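Local coordinates for protein elongation factor G (Thermus thermophilus, PDB 2DY1) that binds GTP with a magnesium ion and probably acts as a GTPase in the elongation phase of protein synthesis, at residues 469-483 against 541-555. Numbering follows the deposited sequence.
Sequences KYKKQTGGHGQYGDV and SYHEVDSSDLAFQIA
Tyr480 lies across the segment 541-548 and is held at both ends. Its OH donates to Ser541 OG (2.6 Å), which in turn donates to Asp482 OD1 (2.6 Å) on the anti side of the carboxylate, a short relay from ring to acid. Over the middle of one ring face stands the edge of His543, CD2 foremost, in a T-shaped pair with planes 64° apart. With CG anti to the backbone N (chi1 -178°), the ring reaches along the 541-547 segment, its OH at Ser541. A leucine in place of Tyr480 would probably leave Ser541 OG without its donor and His543 without a ring face to stand on. At the backbone, Ser547 OG gives its proton to Tyr480 O (2.7 Å) from above the carbonyl plane while accepting from His543 N, which ties the segment to itself and to the strand.

Helix 549-555 packs on the hairpin face that carries Tyr470 and Val483, opposite the Tyr480 ring. Ile554 CD1 sits over the Tyr470 ring face, 3.7 Å from its centroid, and Gly481 CA lies over the centre of the Phe552 ring, where a side chain on the glycine would run into Ala551 O. Val483 CG2 meets the edge of that ring at CD2 (3.6 Å). Ser548 OG caps the helix by accepting from Ala551 N (3.1 Å).

Farther out, Tyr508 of the preceding loop and Ile512 of helix 509-520 back Phe552, and Gln467 holds Asp482 OD2. The whole is a beta hairpin, closed by a type II' turn from Thr474 to His477, packed against a helix in domain IV of elongation factor G, with its S5-like alpha/beta fold.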
loop_
_atom_site.group_PDB
_atom_site.type_symbol
_atom_site.label_atom_id
_atom_site.label_comp_id
_atom_site.label_asym_id
_atom_site.label_seq_id
_atom_site.Cartn_x
_atom_site.Cartn_y
_atom_site.Cartn_z
ATOM N N LYS A 469 11.628 49.304 16.432
ATOM C CA LYS A 469 11.213 49.908 17.680
ATOM C C LYS A 469 9.707 50.083 17.800
ATOM O O LYS A 469 9.034 50.475 16.847
ATOM C CB LYS A 469 11.918 51.252 17.851
ATOM C CG LYS A 469 11.785 51.853 19.235
ATOM C CD LYS A 469 12.762 53.018 19.397
ATOM C CE LYS A 469 12.799 53.516 20.821
ATOM N NZ LYS A 469 13.929 54.477 21.007
ATOM N N TYR A 470 9.193 49.784 18.986
ATOM C CA TYR A 470 7.764 49.898 19.264
ATOM C C TYR A 470 7.517 50.656 20.566
ATOM O O TYR A 470 7.956 50.222 21.628
ATOM C CB TYR A 470 7.150 48.503 19.385
ATOM C CG TYR A 470 5.643 48.482 19.510
ATOM C CD1 TYR A 470 4.832 48.849 18.438
ATOM C CD2 TYR A 470 5.030 48.062 20.683
ATOM C CE1 TYR A 470 3.441 48.790 18.533
ATOM C CE2 TYR A 470 3.632 48.000 20.788
ATOM C CZ TYR A 470 2.851 48.364 19.710
ATOM O OH TYR A 470 1.479 48.307 19.795
ATOM N N LYS A 471 6.811 51.781 20.487
ATOM C CA LYS A 471 6.492 52.553 21.687
ATOM C C LYS A 471 5.125 53.228 21.579
ATOM O O LYS A 471 4.914 54.106 20.741
ATOM C CB LYS A 471 7.579 53.599 21.980
ATOM C CG LYS A 471 7.898 54.565 20.849
ATOM C CD LYS A 471 8.654 55.799 21.361
ATOM C CE LYS A 471 9.923 55.434 22.133
ATOM N NZ LYS A 471 10.696 56.633 22.597
ATOM N N LYS A 472 4.201 52.800 22.434
ATOM C CA LYS A 472 2.841 53.334 22.465
ATOM C C LYS A 472 2.268 53.197 23.870
ATOM O O LYS A 472 2.767 52.412 24.674
ATOM C CB LYS A 472 1.949 52.577 21.475
ATOM C CG LYS A 472 2.275 52.852 20.017
ATOM C CD LYS A 472 1.543 51.909 19.076
ATOM C CE LYS A 472 1.941 52.190 17.631
ATOM N NZ LYS A 472 1.436 51.159 16.680
ATOM N N GLN A 473 1.224 53.963 24.169
ATOM C CA GLN A 473 0.596 53.898 25.485
ATOM C C GLN A 473 -0.904 53.682 25.344
ATOM O O GLN A 473 -1.583 54.436 24.650
ATOM C CB GLN A 473 0.869 55.181 26.271
ATOM C CG GLN A 473 0.333 55.156 27.691
ATOM C CD GLN A 473 1.317 55.741 28.684
ATOM O OE1 GLN A 473 2.408 55.204 28.883
ATOM N NE2 GLN A 473 0.940 56.849 29.310
ATOM N N THR A 474 -1.410 52.645 26.006
ATOM C CA THR A 474 -2.830 52.308 25.955
ATOM C C THR A 474 -3.460 52.389 27.338
ATOM O O THR A 474 -3.286 51.494 28.166
ATOM C CB THR A 474 -3.042 50.887 25.402
ATOM O OG1 THR A 474 -2.430 50.778 24.110
ATOM C CG2 THR A 474 -4.528 50.579 25.283
ATOM N N GLY A 475 -4.198 53.467 27.581
ATOM C CA GLY A 475 -4.833 53.652 28.873
ATOM C C GLY A 475 -3.851 54.230 29.873
ATOM O O GLY A 475 -3.372 55.353 29.707
ATOM N N GLY A 476 -3.544 53.464 30.912
ATOM C CA GLY A 476 -2.607 53.932 31.913
ATOM C C GLY A 476 -1.314 53.145 31.873
ATOM O O GLY A 476 -0.488 53.244 32.782
ATOM N N HIS A 477 -1.133 52.365 30.812
ATOM C CA HIS A 477 0.064 51.548 30.665
ATOM C C HIS A 477 0.594 51.596 29.238
ATOM O O HIS A 477 -0.157 51.420 28.279
ATOM C CB HIS A 477 -0.259 50.112 31.077
ATOM C CG HIS A 477 -0.896 50.014 32.430
ATOM N ND1 HIS A 477 -0.236 50.367 33.588
ATOM C CD2 HIS A 477 -2.149 49.661 32.802
ATOM C CE1 HIS A 477 -1.056 50.236 34.616
ATOM N NE2 HIS A 477 -2.223 49.810 34.167
ATOM N N GLY A 478 1.896 51.842 29.108
ATOM C CA GLY A 478 2.507 51.931 27.793
ATOM C C GLY A 478 3.313 50.715 27.365
ATOM O O GLY A 478 3.390 49.719 28.079
ATOM N N GLN A 479 3.911 50.811 26.183
ATOM C CA GLN A 479 4.726 49.731 25.634
ATOM C C GLN A 479 6.039 50.259 25.105
ATOM O O GLN A 479 6.092 51.348 24.532
ATOM C CB GLN A 479 3.995 49.030 24.484
ATOM C CG GLN A 479 2.907 48.067 24.923
ATOM C CD GLN A 479 3.438 46.938 25.787
ATOM O OE1 GLN A 479 2.685 46.305 26.526
ATOM N NE2 GLN A 479 4.733 46.674 25.697
ATOM N N TYR A 480 7.111 49.486 25.288
ATOM C CA TYR A 480 8.400 49.913 24.773
ATOM C C TYR A 480 9.325 48.734 24.474
ATOM O O TYR A 480 9.606 47.920 25.348
ATOM C CB TYR A 480 9.074 50.883 25.755
ATOM C CG TYR A 480 10.406 51.406 25.274
ATOM C CD1 TYR A 480 11.590 50.680 25.485
ATOM C CD2 TYR A 480 10.489 52.611 24.587
ATOM C CE1 TYR A 480 12.807 51.156 25.022
ATOM C CE2 TYR A 480 11.706 53.093 24.110
ATOM C CZ TYR A 480 12.861 52.358 24.334
ATOM O OH TYR A 480 14.052 52.834 23.855
ATOM N N GLY A 481 9.755 48.663 23.213
ATOM C CA GLY A 481 10.681 47.634 22.763
ATOM C C GLY A 481 11.636 48.289 21.788
ATOM O O GLY A 481 11.213 49.040 20.910
ATOM N N ASP A 482 12.935 48.011 21.923
ATOM C CA ASP A 482 13.927 48.623 21.041
ATOM C C ASP A 482 14.970 47.555 20.764
ATOM O O ASP A 482 15.695 47.124 21.669
ATOM C CB ASP A 482 14.549 49.824 21.759
ATOM C CG ASP A 482 15.647 50.481 20.969
ATOM O OD1 ASP A 482 16.319 51.361 21.545
ATOM O OD2 ASP A 482 15.850 50.145 19.783
ATOM N N VAL A 483 15.023 47.126 19.510
ATOM C CA VAL A 483 15.926 46.061 19.095
ATOM C C VAL A 483 16.758 46.411 17.876
ATOM O O VAL A 483 16.232 46.904 16.875
ATOM C CB VAL A 483 15.084 44.776 18.752
ATOM C CG1 VAL A 483 15.982 43.667 18.216
ATOM C CG2 VAL A 483 14.327 44.309 19.981
ATOM N N SER A 541 17.387 48.740 23.812
ATOM C CA SER A 541 17.211 49.398 25.092
ATOM C C SER A 541 15.852 49.002 25.628
ATOM O O SER A 541 15.023 48.454 24.890
ATOM C CB SER A 541 17.315 50.926 24.942
ATOM O OG SER A 541 16.269 51.488 24.148
ATOM N N TYR A 542 15.633 49.259 26.910
ATOM C CA TYR A 542 14.361 48.929 27.533
ATOM C C TYR A 542 14.059 49.905 28.655
ATOM O O TYR A 542 14.929 50.659 29.089
ATOM C CB TYR A 542 14.386 47.510 28.102
ATOM C CG TYR A 542 15.020 47.392 29.467
ATOM C CD1 TYR A 542 16.403 47.486 29.630
ATOM C CD2 TYR A 542 14.235 47.220 30.603
ATOM C CE1 TYR A 542 16.988 47.418 30.893
ATOM C CE2 TYR A 542 14.802 47.154 31.862
ATOM C CZ TYR A 542 16.181 47.257 32.000
ATOM O OH TYR A 542 16.736 47.233 33.247
ATOM N N HIS A 543 12.812 49.899 29.107
ATOM C CA HIS A 543 12.414 50.749 30.219
ATOM C C HIS A 543 11.716 49.821 31.189
ATOM O O HIS A 543 10.798 49.082 30.817
ATOM C CB HIS A 543 11.470 51.873 29.764
ATOM C CG HIS A 543 12.179 53.040 29.150
ATOM N ND1 HIS A 543 13.085 53.808 29.852
ATOM C CD2 HIS A 543 12.120 53.571 27.906
ATOM C CE1 HIS A 543 13.552 54.762 29.068
ATOM N NE2 HIS A 543 12.982 54.641 27.881
ATOM N N GLU A 544 12.197 49.840 32.423
ATOM C CA GLU A 544 11.676 49.023 33.499
ATOM C C GLU A 544 10.153 49.015 33.557
ATOM O O GLU A 544 9.534 47.976 33.789
ATOM C CB GLU A 544 12.249 49.534 34.824
ATOM C CG GLU A 544 11.629 48.923 36.057
ATOM C CD GLU A 544 11.435 47.437 35.906
ATOM O OE1 GLU A 544 12.190 46.827 35.122
ATOM O OE2 GLU A 544 10.537 46.876 36.571
ATOM N N VAL A 545 9.560 50.178 33.332
ATOM C CA VAL A 545 8.114 50.320 33.380
ATOM C C VAL A 545 7.336 49.773 32.174
ATOM O O VAL A 545 6.611 48.786 32.287
ATOM C CB VAL A 545 7.740 51.814 33.594
ATOM C CG1 VAL A 545 8.407 52.679 32.526
ATOM C CG2 VAL A 545 6.228 51.992 33.579
ATOM N N ASP A 546 7.508 50.409 31.019
ATOM C CA ASP A 546 6.782 50.055 29.806
ATOM C C ASP A 546 7.218 48.857 28.970
ATOM O O ASP A 546 6.491 48.466 28.057
ATOM C CB ASP A 546 6.730 51.271 28.882
ATOM C CG ASP A 546 6.098 52.470 29.540
ATOM O OD1 ASP A 546 5.709 52.361 30.721
ATOM O OD2 ASP A 546 5.993 53.520 28.873
ATOM N N SER A 547 8.388 48.287 29.245
ATOM C CA SER A 547 8.840 47.153 28.448
ATOM C C SER A 547 8.134 45.840 28.780
ATOM O O SER A 547 7.799 45.571 29.934
ATOM C CB SER A 547 10.363 46.994 28.568
ATOM O OG SER A 547 10.990 47.894 27.680
ATOM N N SER A 548 7.922 45.014 27.759
ATOM C CA SER A 548 7.236 43.732 27.936
ATOM C C SER A 548 7.642 42.761 26.837
ATOM O O SER A 548 8.363 43.135 25.915
ATOM C CB SER A 548 5.724 43.935 27.851
ATOM O OG SER A 548 5.348 44.309 26.535
ATOM N N ASP A 549 7.162 41.525 26.922
ATOM C CA ASP A 549 7.470 40.541 25.891
ATOM C C ASP A 549 6.797 40.948 24.585
ATOM O O ASP A 549 7.393 40.844 23.514
ATOM C CB ASP A 549 6.997 39.149 26.304
ATOM C CG ASP A 549 7.786 38.594 27.471
ATOM O OD1 ASP A 549 8.995 38.894 27.576
ATOM O OD2 ASP A 549 7.206 37.842 28.277
ATOM N N LEU A 550 5.558 41.427 24.670
ATOM C CA LEU A 550 4.839 41.843 23.469
ATOM C C LEU A 550 5.555 42.984 22.762
ATOM O O LEU A 550 5.704 42.961 21.537
ATOM C CB LEU A 550 3.400 42.275 23.818
ATOM C CG LEU A 550 2.619 42.958 22.685
ATOM C CD1 LEU A 550 2.353 41.962 21.563
ATOM C CD2 LEU A 550 1.297 43.520 23.228
ATOM N N ALA A 551 5.986 43.990 23.526
ATOM C CA ALA A 551 6.686 45.134 22.951
ATOM C C ALA A 551 7.962 44.660 22.268
ATOM O O ALA A 551 8.309 45.152 21.184
ATOM C CB ALA A 551 7.026 46.135 24.040
ATOM N N PHE A 552 8.644 43.709 22.886
ATOM C CA PHE A 552 9.874 43.205 22.279
ATOM C C PHE A 552 9.612 42.257 21.103
ATOM O O PHE A 552 10.399 42.229 20.166
ATOM C CB PHE A 552 10.790 42.557 23.333
ATOM C CG PHE A 552 11.756 43.534 23.961
ATOM C CD1 PHE A 552 11.556 44.006 25.258
ATOM C CD2 PHE A 552 12.805 44.063 23.207
ATOM C CE1 PHE A 552 12.391 44.997 25.791
ATOM C CE2 PHE A 552 13.641 45.053 23.724
ATOM C CZ PHE A 552 13.432 45.521 25.026
ATOM N N GLN A 553 8.506 41.508 21.127
ATOM C CA GLN A 553 8.187 40.618 20.006
ATOM C C GLN A 553 7.900 41.494 18.801
ATOM O O GLN A 553 8.346 41.207 17.693
ATOM C CB GLN A 553 6.940 39.767 20.296
ATOM C CG GLN A 553 7.054 38.826 21.477
ATOM C CD GLN A 553 5.821 37.935 21.639
ATOM O OE1 GLN A 553 5.505 37.495 22.745
ATOM N NE2 GLN A 553 5.134 37.655 20.532
ATOM N N ILE A 554 7.138 42.569 19.017
ATOM C CA ILE A 554 6.814 43.473 17.924
ATOM C C ILE A 554 8.055 44.198 17.411
ATOM O O ILE A 554 8.272 44.294 16.205
ATOM C CB ILE A 554 5.761 44.538 18.354
ATOM C CG1 ILE A 554 4.473 43.848 18.809
ATOM C CG2 ILE A 554 5.496 45.489 17.196
ATOM C CD1 ILE A 554 3.423 44.813 19.333
ATOM N N ALA A 555 8.857 44.741 18.327
ATOM C CA ALA A 555 10.061 45.452 17.919
ATOM C C ALA A 555 10.958 44.520 17.100
ATOM O O ALA A 555 11.525 44.923 16.084
ATOM C CB ALA A 555 10.800 45.969 19.151
HETATM O O HOH W 1 2.267 43.893 27.175
#